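Local coordinates for protein dehydroascorbate reductase (Chlamydomonas reinhardtii, PDB 5XFT) that probably catalyses the glutathione-dependent reduction of dehydroascorbate to ascorbate, as a member of the DHAR branch of the glutathione S-transferase superfamily, at residues 7-12 with 16-21; 41-46 with 58-63; 105-110 with 166-171; 175-178 with 183-186; 110-115 with 209-214. All coordinates share one frame; numbering follows the deposited sequence.

Interaction 1. Residues 7-12 with 16-21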
# COMPACT_ATOMS: atom_id res chain seq x y z
N ILE A 7 -11.62 -8.86 5.78
CA ILE A 7 -10.27 -8.31 5.74
C ILE A 7 -10.09 -7.49 7.00
O ILE A 7 -10.65 -6.39 7.13
CB ILE A 7 -10.02 -7.49 4.47
CG1 ILE A 7 -10.43 -8.28 3.24
CG2 ILE A 7 -8.54 -7.13 4.36
CD1 ILE A 7 -10.17 -7.54 1.93
N TYR A 8 -9.33 -8.03 7.95
CA TYR A 8 -8.96 -7.31 9.16
C TYR A 8 -7.81 -6.38 8.84
O TYR A 8 -6.72 -6.83 8.42
CB TYR A 8 -8.57 -8.28 10.27
CG TYR A 8 -9.65 -9.29 10.58
CD1 TYR A 8 -10.55 -9.07 11.61
CD2 TYR A 8 -9.77 -10.45 9.83
CE1 TYR A 8 -11.53 -9.99 11.89
CE2 TYR A 8 -10.75 -11.37 10.10
CZ TYR A 8 -11.63 -11.14 11.13
OH TYR A 8 -12.62 -12.07 11.40
N VAL A 9 -8.05 -5.08 9.02
CA VAL A 9 -7.12 -4.01 8.68
C VAL A 9 -7.00 -3.08 9.88
O VAL A 9 -7.74 -3.19 10.85
CB VAL A 9 -7.56 -3.22 7.43
CG1 VAL A 9 -7.59 -4.12 6.21
CG2 VAL A 9 -8.93 -2.59 7.67
N LYS A 10 -6.05 -2.15 9.79
CA LYS A 10 -5.88 -1.16 10.84
C LYS A 10 -6.97 -0.10 10.71
O LYS A 10 -7.14 0.50 9.64
CB LYS A 10 -4.49 -0.53 10.76
CG LYS A 10 -4.34 0.70 11.64
CD LYS A 10 -3.14 1.55 11.25
CE LYS A 10 -2.94 2.70 12.23
NZ LYS A 10 -1.67 2.61 13.00
N GLY A 11 -7.71 0.13 11.78
CA GLY A 11 -8.80 1.07 11.70
C GLY A 11 -9.24 1.57 13.05
O GLY A 11 -8.58 1.35 14.07
N ASP A 12 -10.36 2.28 13.05
CA ASP A 12 -11.02 2.74 14.27
C ASP A 12 -12.40 2.12 14.34
O ASP A 12 -13.35 2.64 13.74
CB ASP A 12 -11.12 4.26 14.30
CG ASP A 12 -11.58 4.79 15.64
OD1 ASP A 12 -12.31 4.07 16.36
OD2 ASP A 12 -11.21 5.93 15.98
N ASN A 16 -15.95 3.33 12.55
CA ASN A 16 -16.03 2.65 11.25
C ASN A 16 -15.09 3.30 10.24
O ASN A 16 -15.44 3.51 9.08
CB ASN A 16 -17.47 2.61 10.74
CG ASN A 16 -17.75 1.40 9.87
OD1 ASN A 16 -17.99 1.52 8.67
ND2 ASN A 16 -17.73 0.22 10.48
N LYS A 17 -13.88 3.64 10.69
CA LYS A 17 -12.95 4.45 9.92
C LYS A 17 -11.68 3.66 9.61
O LYS A 17 -11.01 3.17 10.53
CB LYS A 17 -12.60 5.73 10.69
CG LYS A 17 -11.72 6.69 9.91
CD LYS A 17 -11.22 7.81 10.79
CE LYS A 17 -10.34 8.76 10.00
NZ LYS A 17 -9.74 9.81 10.87
N LEU A 18 -11.36 3.55 8.32
CA LEU A 18 -10.14 2.91 7.87
C LEU A 18 -8.94 3.79 8.16
O LEU A 18 -8.99 5.01 8.00
CB LEU A 18 -10.22 2.61 6.37
CG LEU A 18 -8.95 2.15 5.64
CD1 LEU A 18 -8.41 0.83 6.22
CD2 LEU A 18 -9.19 2.01 4.14
N LEU A 19 -7.84 3.17 8.61
CA LEU A 19 -6.61 3.91 8.84
C LEU A 19 -5.57 3.56 7.77
O LEU A 19 -5.92 3.09 6.68
CB LEU A 19 -6.14 3.67 10.27
CG LEU A 19 -7.03 4.38 11.32
CD1 LEU A 19 -6.44 4.31 12.72
CD2 LEU A 19 -7.33 5.84 10.92
N ASP A 20 -4.29 3.79 8.09
CA ASP A 20 -3.29 4.13 7.09
C ASP A 20 -2.31 3.00 6.73
O ASP A 20 -1.36 3.26 5.98
CB ASP A 20 -2.49 5.33 7.56
CG ASP A 20 -1.75 5.06 8.86
OD1 ASP A 20 -2.40 4.60 9.82
OD2 ASP A 20 -0.51 5.24 8.91
N CYS A 21 -2.49 1.79 7.23
CA CYS A 21 -1.49 0.75 7.00
C CYS A 21 -1.30 0.48 5.51
O CYS A 21 -2.26 0.12 4.82
CB CYS A 21 -1.87 -0.55 7.70
SG CYS A 21 -0.70 -1.90 7.36
O HOH W 1 -5.41 -0.13 7.32
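The backbone oxygen Lys10 O is approached by two donors: Leu19 N gives it a hydrogen bond of 2.9 Å, and an ordered water lies 3.0 Å from it. That water is also placed for a weak bond to Leu19 O, though it has more acceptors in reach than protons. Beyond this point the chains pair as an antiparallel hairpin. Asp12 N donates to Lys17 O over 2.8 Å, nearly straight at 161° and in the carbonyl plane, while Lys17 N returns a longer bond of 3.3 Å to Asp12 O. Two residues, Asn16 and Lys17, stand opposite the single Asp12, a G1 beta bulge; Asn16 takes the positive phi that such a bulge needs. Gly11, opposite Leu18 in a non-hydrogen-bonded pair, brings its CA to 3.3 Å from Lys17 O. Lys10 lies across the loop that follows strand 17-18, with CG anti to the backbone N (chi1 168°). Its CG rests 3.7 Å from Leu19 CB, and its NZ forms a long salt bridge of 3.8 Å with Asp20 OD1. Next in the chain, Cys21 occupies the N-cap of helix 22-33 and is the first cysteine of a CxxC sequence, consistent with a thioredoxin-type redox site. A backbone ladder, reinforced by one loose ion pair, thus ties strand 5-12 to the approach of a probable redox-site helix.

Interaction 2. Residues 41-46 with 58-63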
# COMPACT_ATOMS: atom_id res chain seq x y z
N GLU A 41 -13.04 -5.42 8.66
CA GLU A 41 -13.11 -5.41 10.11
C GLU A 41 -11.91 -4.62 10.61
O GLU A 41 -10.77 -4.91 10.23
CB GLU A 41 -13.11 -6.83 10.66
CG GLU A 41 -13.88 -7.00 11.95
CD GLU A 41 -15.37 -6.98 11.73
OE1 GLU A 41 -16.02 -6.07 12.30
OE2 GLU A 41 -15.89 -7.84 10.99
N TYR A 42 -12.16 -3.61 11.44
CA TYR A 42 -11.12 -2.70 11.87
C TYR A 42 -10.50 -3.17 13.18
O TYR A 42 -11.21 -3.47 14.14
CB TYR A 42 -11.67 -1.28 12.05
CG TYR A 42 -12.27 -0.75 10.79
CD1 TYR A 42 -11.48 -0.54 9.68
CD2 TYR A 42 -13.63 -0.48 10.70
CE1 TYR A 42 -12.02 -0.06 8.52
CE2 TYR A 42 -14.18 -0.00 9.53
CZ TYR A 42 -13.37 0.21 8.44
OH TYR A 42 -13.89 0.69 7.27
N ILE A 43 -9.18 -3.25 13.20
CA ILE A 43 -8.43 -3.56 14.40
C ILE A 43 -7.90 -2.25 14.97
O ILE A 43 -7.23 -1.48 14.27
CB ILE A 43 -7.27 -4.53 14.13
CG1 ILE A 43 -7.78 -5.82 13.47
CG2 ILE A 43 -6.51 -4.82 15.41
CD1 ILE A 43 -8.56 -6.73 14.38
N ASP A 44 -8.23 -1.99 16.23
CA ASP A 44 -7.67 -0.86 16.95
C ASP A 44 -6.33 -1.28 17.54
O ASP A 44 -6.28 -2.17 18.39
CB ASP A 44 -8.66 -0.41 18.04
CG ASP A 44 -8.05 0.55 19.05
OD1 ASP A 44 -8.61 0.64 20.16
OD2 ASP A 44 -7.03 1.20 18.75
N PHE A 45 -5.25 -0.66 17.07
CA PHE A 45 -3.91 -1.05 17.49
C PHE A 45 -3.68 -0.85 18.98
O PHE A 45 -2.74 -1.42 19.54
CB PHE A 45 -2.85 -0.29 16.70
CG PHE A 45 -2.54 -0.88 15.36
CD1 PHE A 45 -3.20 -2.02 14.92
CD2 PHE A 45 -1.59 -0.30 14.53
CE1 PHE A 45 -2.93 -2.56 13.68
CE2 PHE A 45 -1.31 -0.84 13.28
CZ PHE A 45 -1.98 -1.97 12.86
N ASP A 46 -4.50 -0.04 19.64
CA ASP A 46 -4.43 0.13 21.08
C ASP A 46 -5.27 -0.89 21.84
O ASP A 46 -5.37 -0.80 23.06
CB ASP A 46 -4.86 1.55 21.48
CG ASP A 46 -3.92 2.62 20.93
OD1 ASP A 46 -4.32 3.34 19.98
OD2 ASP A 46 -2.79 2.75 21.45
N GLY A 58 -0.04 -10.53 15.90
CA GLY A 58 -0.58 -9.23 16.22
C GLY A 58 -0.71 -8.30 15.03
O GLY A 58 -1.05 -7.13 15.20
N LYS A 59 -0.46 -8.80 13.83
CA LYS A 59 -0.33 -7.95 12.66
C LYS A 59 -1.57 -8.04 11.77
O LYS A 59 -2.37 -8.98 11.84
CB LYS A 59 0.91 -8.34 11.84
CG LYS A 59 2.20 -8.20 12.62
CD LYS A 59 2.33 -6.82 13.22
CE LYS A 59 3.73 -6.60 13.74
NZ LYS A 59 4.10 -7.61 14.76
N VAL A 60 -1.70 -7.01 10.95
CA VAL A 60 -2.71 -6.94 9.91
C VAL A 60 -1.90 -6.62 8.66
O VAL A 60 -0.80 -6.09 8.77
CB VAL A 60 -3.77 -5.87 10.24
CG1 VAL A 60 -4.58 -6.28 11.47
CG2 VAL A 60 -3.11 -4.53 10.47
N PRO A 61 -2.42 -6.92 7.47
CA PRO A 61 -3.74 -7.50 7.16
C PRO A 61 -3.88 -8.96 7.51
O PRO A 61 -2.89 -9.72 7.49
CB PRO A 61 -3.84 -7.35 5.64
CG PRO A 61 -2.45 -7.28 5.18
CD PRO A 61 -1.70 -6.54 6.24
N VAL A 62 -5.10 -9.37 7.81
CA VAL A 62 -5.46 -10.78 7.87
C VAL A 62 -6.75 -10.92 7.07
O VAL A 62 -7.58 -10.01 7.07
CB VAL A 62 -5.64 -11.27 9.33
CG1 VAL A 62 -5.98 -12.74 9.38
CG2 VAL A 62 -4.38 -11.01 10.16
N ILE A 63 -6.90 -12.03 6.35
CA ILE A 63 -8.17 -12.30 5.69
C ILE A 63 -8.76 -13.58 6.26
O ILE A 63 -8.09 -14.39 6.90
CB ILE A 63 -8.08 -12.39 4.16
CG1 ILE A 63 -7.39 -13.69 3.72
CG2 ILE A 63 -7.44 -11.15 3.55
CD1 ILE A 63 -7.94 -14.20 2.41
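Val60 precedes cis-Pro61, a hallmark of the thioredoxin-like fold of glutathione transferases, and packs against Ile43 and Phe45 where the chain runs out of strand 38-43. Apolar contacts make up the whole meeting of the two segments. Each methyl of Val60 has its own partner. CG1, anti to the carbonyl carbon (chi1 -66°), lies 3.8 Å from Ile43 CG1, where the two side chains run past each other in opposite directions; CG2 turns to Phe45. The side chain of Val60 also touches Cys24 of the CxxC sequence. Polar interactions stay local or lead outward. Asp44 OD2 accepts Asp46 N at 3.0 Å from above its carboxylate plane, an Asx turn that shapes the chain as it leaves the strand around Phe45. The ring of Phe45 has a cation-pi partner in Lys48. The contact joins the two ends of the connection from strand 38-43 through helix 50-56 to strand 62-64, two strands that flank strand 5-12. In related enzymes the loop before the cis-proline lines the glutathione site, and a like place here is plausible. At the ring, Val60 CG2 meets the edge of Phe45 in its plane, 3.7 Å from CZ and 3.8 Å from CE1.

Interaction 3. Residues 105-110 with 166-171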
# COMPACT_ATOMS: atom_id res chain seq x y z
N PRO A 105 11.63 1.35 2.80
CA PRO A 105 12.69 1.39 3.82
C PRO A 105 13.51 2.67 3.82
O PRO A 105 13.85 3.17 4.90
CB PRO A 105 13.56 0.17 3.46
CG PRO A 105 12.62 -0.76 2.79
CD PRO A 105 11.70 0.12 1.99
N ASN A 106 13.86 3.20 2.64
CA ASN A 106 14.63 4.44 2.59
C ASN A 106 13.81 5.60 3.12
O ASN A 106 14.31 6.43 3.89
CB ASN A 106 15.07 4.74 1.15
CG ASN A 106 16.08 3.73 0.63
OD1 ASN A 106 16.85 3.14 1.38
ND2 ASN A 106 16.06 3.51 -0.68
N PHE A 107 12.55 5.68 2.70
CA PHE A 107 11.65 6.74 3.17
C PHE A 107 11.45 6.68 4.67
O PHE A 107 11.41 7.72 5.35
CB PHE A 107 10.33 6.63 2.40
CG PHE A 107 9.14 7.02 3.19
CD1 PHE A 107 8.96 8.34 3.59
CD2 PHE A 107 8.16 6.08 3.49
CE1 PHE A 107 7.86 8.70 4.30
CE2 PHE A 107 7.05 6.44 4.19
CZ PHE A 107 6.89 7.75 4.61
N ARG A 108 11.36 5.47 5.22
CA ARG A 108 11.26 5.33 6.66
C ARG A 108 12.57 5.72 7.35
O ARG A 108 12.54 6.45 8.35
CB ARG A 108 10.88 3.90 7.03
CG ARG A 108 10.89 3.63 8.52
CD ARG A 108 10.59 2.19 8.82
NE ARG A 108 11.58 1.31 8.23
CZ ARG A 108 11.47 -0.01 8.19
NH1 ARG A 108 10.40 -0.61 8.71
NH2 ARG A 108 12.42 -0.73 7.62
N ALA A 109 13.71 5.27 6.82
CA ALA A 109 14.98 5.64 7.43
C ALA A 109 15.18 7.15 7.40
O ALA A 109 15.89 7.70 8.25
CB ALA A 109 16.13 4.94 6.71
N ILE A 110 14.57 7.83 6.43
CA ILE A 110 14.59 9.28 6.40
C ILE A 110 13.73 9.84 7.52
O ILE A 110 14.14 10.75 8.25
CB ILE A 110 14.13 9.79 5.02
CG1 ILE A 110 15.17 9.46 3.95
CG2 ILE A 110 13.82 11.29 5.07
CD1 ILE A 110 14.68 9.67 2.56
N VAL A 166 5.21 10.59 -0.23
CA VAL A 166 5.02 12.00 -0.58
C VAL A 166 4.30 12.74 0.55
O VAL A 166 4.72 13.84 0.94
CB VAL A 166 4.29 12.14 -1.94
CG1 VAL A 166 5.09 11.45 -3.04
CG2 VAL A 166 2.88 11.59 -1.89
N VAL A 167 3.26 12.14 1.12
CA VAL A 167 2.49 12.84 2.15
C VAL A 167 3.34 13.08 3.39
O VAL A 167 3.51 14.22 3.85
CB VAL A 167 1.21 12.06 2.50
CG1 VAL A 167 0.55 12.64 3.74
CG2 VAL A 167 0.25 12.07 1.32
N ALA A 168 3.90 12.00 3.94
CA ALA A 168 4.64 12.10 5.19
C ALA A 168 5.89 12.95 5.03
O ALA A 168 6.22 13.76 5.91
CB ALA A 168 4.99 10.71 5.71
N LEU A 169 6.62 12.77 3.93
CA LEU A 169 7.84 13.54 3.74
C LEU A 169 7.54 15.02 3.58
O LEU A 169 8.24 15.87 4.13
CB LEU A 169 8.63 13.02 2.55
CG LEU A 169 9.42 11.72 2.75
CD1 LEU A 169 10.19 11.41 1.48
CD2 LEU A 169 10.34 11.79 3.94
N LYS A 170 6.48 15.35 2.83
CA LYS A 170 6.09 16.75 2.70
C LYS A 170 5.70 17.34 4.05
O LYS A 170 5.99 18.51 4.33
CB LYS A 170 4.95 16.89 1.69
CG LYS A 170 4.30 18.27 1.67
CD LYS A 170 5.28 19.36 1.26
CE LYS A 170 4.56 20.68 1.02
NZ LYS A 170 3.82 21.15 2.22
N HIS A 171 5.06 16.54 4.90
CA HIS A 171 4.57 17.11 6.16
C HIS A 171 5.68 17.26 7.20
O HIS A 171 5.77 18.29 7.88
CB HIS A 171 3.45 16.25 6.72
CG HIS A 171 2.97 16.69 8.07
ND1 HIS A 171 3.50 16.21 9.24
CD2 HIS A 171 2.01 17.59 8.42
CE1 HIS A 171 2.88 16.79 10.26
NE2 HIS A 171 1.98 17.62 9.79
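Phe107 and Leu169, their CA atoms 7.8 Å apart, mark the nearest approach of segments 105-110 and 166-171, two helical pieces that run almost parallel, with their axes 10.8 Å apart and inclined at 21°. So wide a spacing has to be filled by large side chains, and Phe107 and Leu169 fill it in about equal measure. The ring of Phe107 points across the gap and presents an edge, not a face, to the other helix. CD1 lies 3.5 Å from Leu169 CG, and CZ reaches 3.7 Å from Ala168 CB. The small methyl of Ala168 accommodates the far end of the ring, whereas the branched Leu169 packs beside its nearer end. Leu169 holds CG anti to the carbonyl carbon (chi1 -76°), a setting that places CD2 between two partners: it stands 3.7 Å from Phe107 CD1, in the plane of the ring, and 3.7 Å from Ile110 CG2. Here the side chains of Ile110 and Leu169 cross at about a right angle, one turn after Phe107. All four touching residues are buried and carbon meets carbon throughout. The Phe107 ring also makes an edge-to-face pair with Trp211 of helix 204-212, while Leu169 continues onto Trp175 in the loop beyond its own helix. Such apolar packing between nearly parallel helices is characteristic of the helical bundle in the C-terminal domain of the glutathione transferase fold.

Interaction 4. Residues 175-178 with 183-186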
# COMPACT_ATOMS: atom_id res chain seq x y z
N TRP A 175 10.09 17.99 2.32
CA TRP A 175 10.53 17.32 1.11
C TRP A 175 9.40 17.28 0.09
O TRP A 175 8.22 17.27 0.44
CB TRP A 175 11.00 15.90 1.44
CG TRP A 175 11.53 15.13 0.27
CD1 TRP A 175 12.84 15.03 -0.12
CD2 TRP A 175 10.78 14.32 -0.65
NE1 TRP A 175 12.94 14.22 -1.23
CE2 TRP A 175 11.69 13.77 -1.58
CE3 TRP A 175 9.42 14.02 -0.79
CZ2 TRP A 175 11.29 12.94 -2.62
CZ3 TRP A 175 9.02 13.19 -1.82
CH2 TRP A 175 9.95 12.66 -2.72
N GLU A 176 9.77 17.29 -1.18
CA GLU A 176 8.77 17.29 -2.24
C GLU A 176 9.21 16.38 -3.37
O GLU A 176 10.41 16.17 -3.59
CB GLU A 176 8.51 18.71 -2.76
CG GLU A 176 7.05 19.07 -2.78
CD GLU A 176 6.82 20.56 -2.64
OE1 GLU A 176 7.20 21.31 -3.56
OE2 GLU A 176 6.25 20.97 -1.61
N LEU A 177 8.22 15.84 -4.06
CA LEU A 177 8.48 15.02 -5.24
C LEU A 177 8.91 15.92 -6.39
O LEU A 177 8.11 16.76 -6.84
CB LEU A 177 7.22 14.25 -5.61
CG LEU A 177 7.33 13.15 -6.66
CD1 LEU A 177 8.19 12.01 -6.14
CD2 LEU A 177 5.96 12.65 -7.05
N PRO A 178 10.15 15.82 -6.87
CA PRO A 178 10.61 16.72 -7.93
C PRO A 178 9.68 16.73 -9.13
O PRO A 178 9.11 15.70 -9.51
CB PRO A 178 11.99 16.16 -8.29
CG PRO A 178 12.45 15.50 -7.05
CD PRO A 178 11.23 14.95 -6.36
N ALA A 183 6.48 11.20 -14.80
CA ALA A 183 5.68 9.98 -14.80
C ALA A 183 5.18 9.64 -13.40
O ALA A 183 4.12 9.02 -13.26
CB ALA A 183 6.48 8.82 -15.39
N LEU A 184 5.92 10.03 -12.36
CA LEU A 184 5.44 9.81 -11.00
C LEU A 184 4.27 10.74 -10.68
O LEU A 184 3.32 10.33 -9.99
CB LEU A 184 6.57 10.00 -10.00
CG LEU A 184 7.61 8.88 -10.02
CD1 LEU A 184 8.52 8.96 -8.81
CD2 LEU A 184 6.93 7.52 -10.09
N HIS A 185 4.31 11.98 -11.16
CA HIS A 185 3.23 12.91 -10.87
C HIS A 185 1.95 12.50 -11.59
O HIS A 185 0.87 12.48 -10.99
CB HIS A 185 3.63 14.34 -11.24
CG HIS A 185 4.70 14.91 -10.36
ND1 HIS A 185 4.42 15.52 -9.15
CD2 HIS A 185 6.04 14.97 -10.50
CE1 HIS A 185 5.55 15.92 -8.59
NE2 HIS A 185 6.55 15.60 -9.39
N LYS A 186 2.06 12.15 -12.87
CA LYS A 186 0.86 11.67 -13.55
C LYS A 186 0.44 10.30 -13.03
O LYS A 186 -0.75 9.98 -13.10
CB LYS A 186 1.05 11.63 -15.07
CG LYS A 186 2.46 11.34 -15.54
CD LYS A 186 2.61 11.54 -17.05
CE LYS A 186 2.46 13.01 -17.46
NZ LYS A 186 2.42 13.17 -18.95
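His185 turns NE2 to the backbone oxygen of Pro178, giving a short hydrogen bond of 2.6 Å between NE2 and O. The acceptor lies in the imidazole plane and the N-H points at it with an angle of 155°, though the donor itself stands well above the plane of the proline carbonyl. Since NE2 donates, it must carry a proton. One face of the same ring receives Leu177, whose CD2 lies 3.8 Å from the ring centroid and 16° off the normal in a CH-pi contact. An edge pinned by a polar bond and a face covered by a methyl together fix how the imidazole is rotated. With CG anti to the amide nitrogen (chi1 -169°), both methyls of Leu177 meet the helix: CD2 comes within 4.0 Å of Leu184 CB, and CD1 lies 4.1 Å from Leu184 CD1, the two leucines crossing at about a right angle. A second shell stands behind these contacts. Asp133 OD1 accepts weak hydrogen bonds from the backbone nitrogens of Ala183 and Leu184 near the start of their helix. Leu177, Leu184 and Trp175 all touch Leu129, so helix 118-138 underlies the contact. The loop that leaves helix 153-173 is thereby folded back onto the first turns of helix 182-193, with helix 118-138 as the common floor.

Interaction 5. Residues 110-115 with 209-214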
# COMPACT_ATOMS: atom_id res chain seq x y z
N ILE A 110 14.57 7.83 6.43
CA ILE A 110 14.59 9.28 6.40
C ILE A 110 13.73 9.84 7.52
O ILE A 110 14.14 10.75 8.25
CB ILE A 110 14.13 9.79 5.02
CG1 ILE A 110 15.17 9.46 3.95
CG2 ILE A 110 13.82 11.29 5.07
CD1 ILE A 110 14.68 9.67 2.56
N LEU A 111 12.52 9.29 7.70
CA LEU A 111 11.63 9.87 8.70
C LEU A 111 12.13 9.64 10.12
O LEU A 111 12.08 10.55 10.95
CB LEU A 111 10.21 9.31 8.55
CG LEU A 111 9.30 10.00 7.52
CD1 LEU A 111 7.86 9.53 7.69
CD2 LEU A 111 9.39 11.52 7.62
N ILE A 112 12.61 8.43 10.43
CA ILE A 112 12.81 8.04 11.82
C ILE A 112 14.20 7.44 12.06
O ILE A 112 14.40 6.70 13.02
CB ILE A 112 11.72 7.06 12.28
CG1 ILE A 112 11.78 5.76 11.50
CG2 ILE A 112 10.33 7.67 12.11
CD1 ILE A 112 10.69 4.78 11.87
N GLY A 113 15.16 7.78 11.20
CA GLY A 113 16.49 7.22 11.32
C GLY A 113 17.49 8.17 11.94
O GLY A 113 17.18 9.33 12.25
N PRO A 114 18.71 7.69 12.15
CA PRO A 114 19.78 8.57 12.64
C PRO A 114 20.15 9.62 11.62
O PRO A 114 20.11 9.39 10.41
CB PRO A 114 20.95 7.60 12.89
CG PRO A 114 20.31 6.25 13.03
CD PRO A 114 19.12 6.28 12.13
N ALA A 115 20.53 10.80 12.11
CA ALA A 115 20.79 11.93 11.23
C ALA A 115 22.00 11.69 10.34
O ALA A 115 22.05 12.19 9.21
CB ALA A 115 20.97 13.21 12.04
N ALA A 209 -0.96 11.04 11.25
CA ALA A 209 -1.19 10.52 12.60
C ALA A 209 -0.50 9.17 12.78
O ALA A 209 0.05 8.89 13.85
CB ALA A 209 -2.69 10.40 12.87
N GLY A 210 -0.54 8.32 11.76
CA GLY A 210 0.16 7.05 11.84
C GLY A 210 1.64 7.24 12.12
O GLY A 210 2.21 6.56 12.97
N TRP A 211 2.26 8.19 11.43
CA TRP A 211 3.71 8.36 11.57
C TRP A 211 4.09 9.18 12.80
O TRP A 211 5.16 8.96 13.37
CB TRP A 211 4.27 8.98 10.30
CG TRP A 211 4.40 7.98 9.21
CD1 TRP A 211 3.57 7.79 8.14
CD2 TRP A 211 5.42 6.98 9.10
NE1 TRP A 211 4.02 6.75 7.36
CE2 TRP A 211 5.15 6.23 7.94
CE3 TRP A 211 6.54 6.65 9.88
CZ2 TRP A 211 5.97 5.17 7.53
CZ3 TRP A 211 7.35 5.61 9.47
CH2 TRP A 211 7.06 4.88 8.31
N GLU A 212 3.24 10.13 13.22
CA GLU A 212 3.45 10.85 14.47
C GLU A 212 3.60 9.89 15.64
O GLU A 212 4.32 10.19 16.60
CB GLU A 212 2.29 11.82 14.72
CG GLU A 212 2.54 13.22 14.21
CD GLU A 212 1.27 14.06 14.15
OE1 GLU A 212 1.39 15.27 13.90
OE2 GLU A 212 0.17 13.50 14.35
N ARG A 213 2.93 8.74 15.59
CA ARG A 213 3.10 7.67 16.57
C ARG A 213 4.55 7.24 16.72
O ARG A 213 4.87 6.53 17.67
CB ARG A 213 2.22 6.47 16.17
CG ARG A 213 1.87 5.47 17.28
CD ARG A 213 0.99 4.34 16.73
NE ARG A 213 0.90 3.22 17.66
CZ ARG A 213 1.11 1.95 17.31
NH1 ARG A 213 1.41 1.64 16.05
NH2 ARG A 213 1.03 0.97 18.21
N HIS A 214 5.45 7.67 15.82
CA HIS A 214 6.87 7.34 15.92
C HIS A 214 7.81 8.53 15.70
O HIS A 214 9.02 8.35 15.81
CB HIS A 214 7.23 6.23 14.92
CG HIS A 214 6.35 5.03 15.03
ND1 HIS A 214 6.30 4.24 16.15
CD2 HIS A 214 5.44 4.51 14.16
CE1 HIS A 214 5.42 3.27 15.97
NE2 HIS A 214 4.88 3.42 14.77
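Trp211 projects from helix 204-212 toward Leu111 and Ile112, and its indole meets them with successive atoms. At CB the torsion decides the course: CG stands anti to the carbonyl carbon (chi1 -78°), which swings the ring system toward helix 103-112. CG is then 4.1 Å from Leu111 CD1. Next comes CD2, at the fusion of the two rings, only 3.8 Å from the same methyl, followed by CE3 at 3.9 Å. Leu111 CD1 thus lies over one face of the indole, displaced toward the rim, in a CH-pi contact 4.1 Å from the centroid of the six-membered ring and 24° off its normal. Farther along, CZ3 meets Ile112 CD1 at 4.2 Å, this time at the ring edge. CH2 at the far end packs on Arg108. On the pyrrole side NE1 donates a hydrogen bond to ND1 of His164, so the one polar atom of the buried side chain is satisfied, and the bond helps fix the turn of the ring. Ile112 itself is exposed. With CG1 placed between the backbone N and the carbonyl carbon, it sends CD1 to the indole, while CG2 lies 4.0 Å from His214 O. The contact brings the last helix of the chain against helix 103-112, and His164, which also has a weak bond to Asp20 O, links it toward the thioredoxin-like domain. Such a two-domain build, with a helical domain set beside a thioredoxin-like one, is the hallmark of the glutathione transferase fold.

How the interactions relate
The five contacts show chemistry following place in the fold. Interactions 1 and 2 are neighbours in the thioredoxin-like half and join through strand 5-12: Val9 O lies 2.7 Å from Ile43 N, a probable hydrogen bond. The first is mainly backbone pairing, the second purely apolar between its segments. Interaction 3 is the fully buried one; it shares Ile110 and helix 103-112 with interaction 5, which runs out to exposed residues. Interaction 4, about 31 Å between centres from interaction 2, is partly buried and adds a side-chain-to-backbone bond, touching interaction 3 at Leu169 and Trp175. Interaction 5, in the helical half, reaches the thioredoxin-like half, meeting interaction 1 at Asp20 and Gly210 and interaction 2 at Phe45 and Arg213.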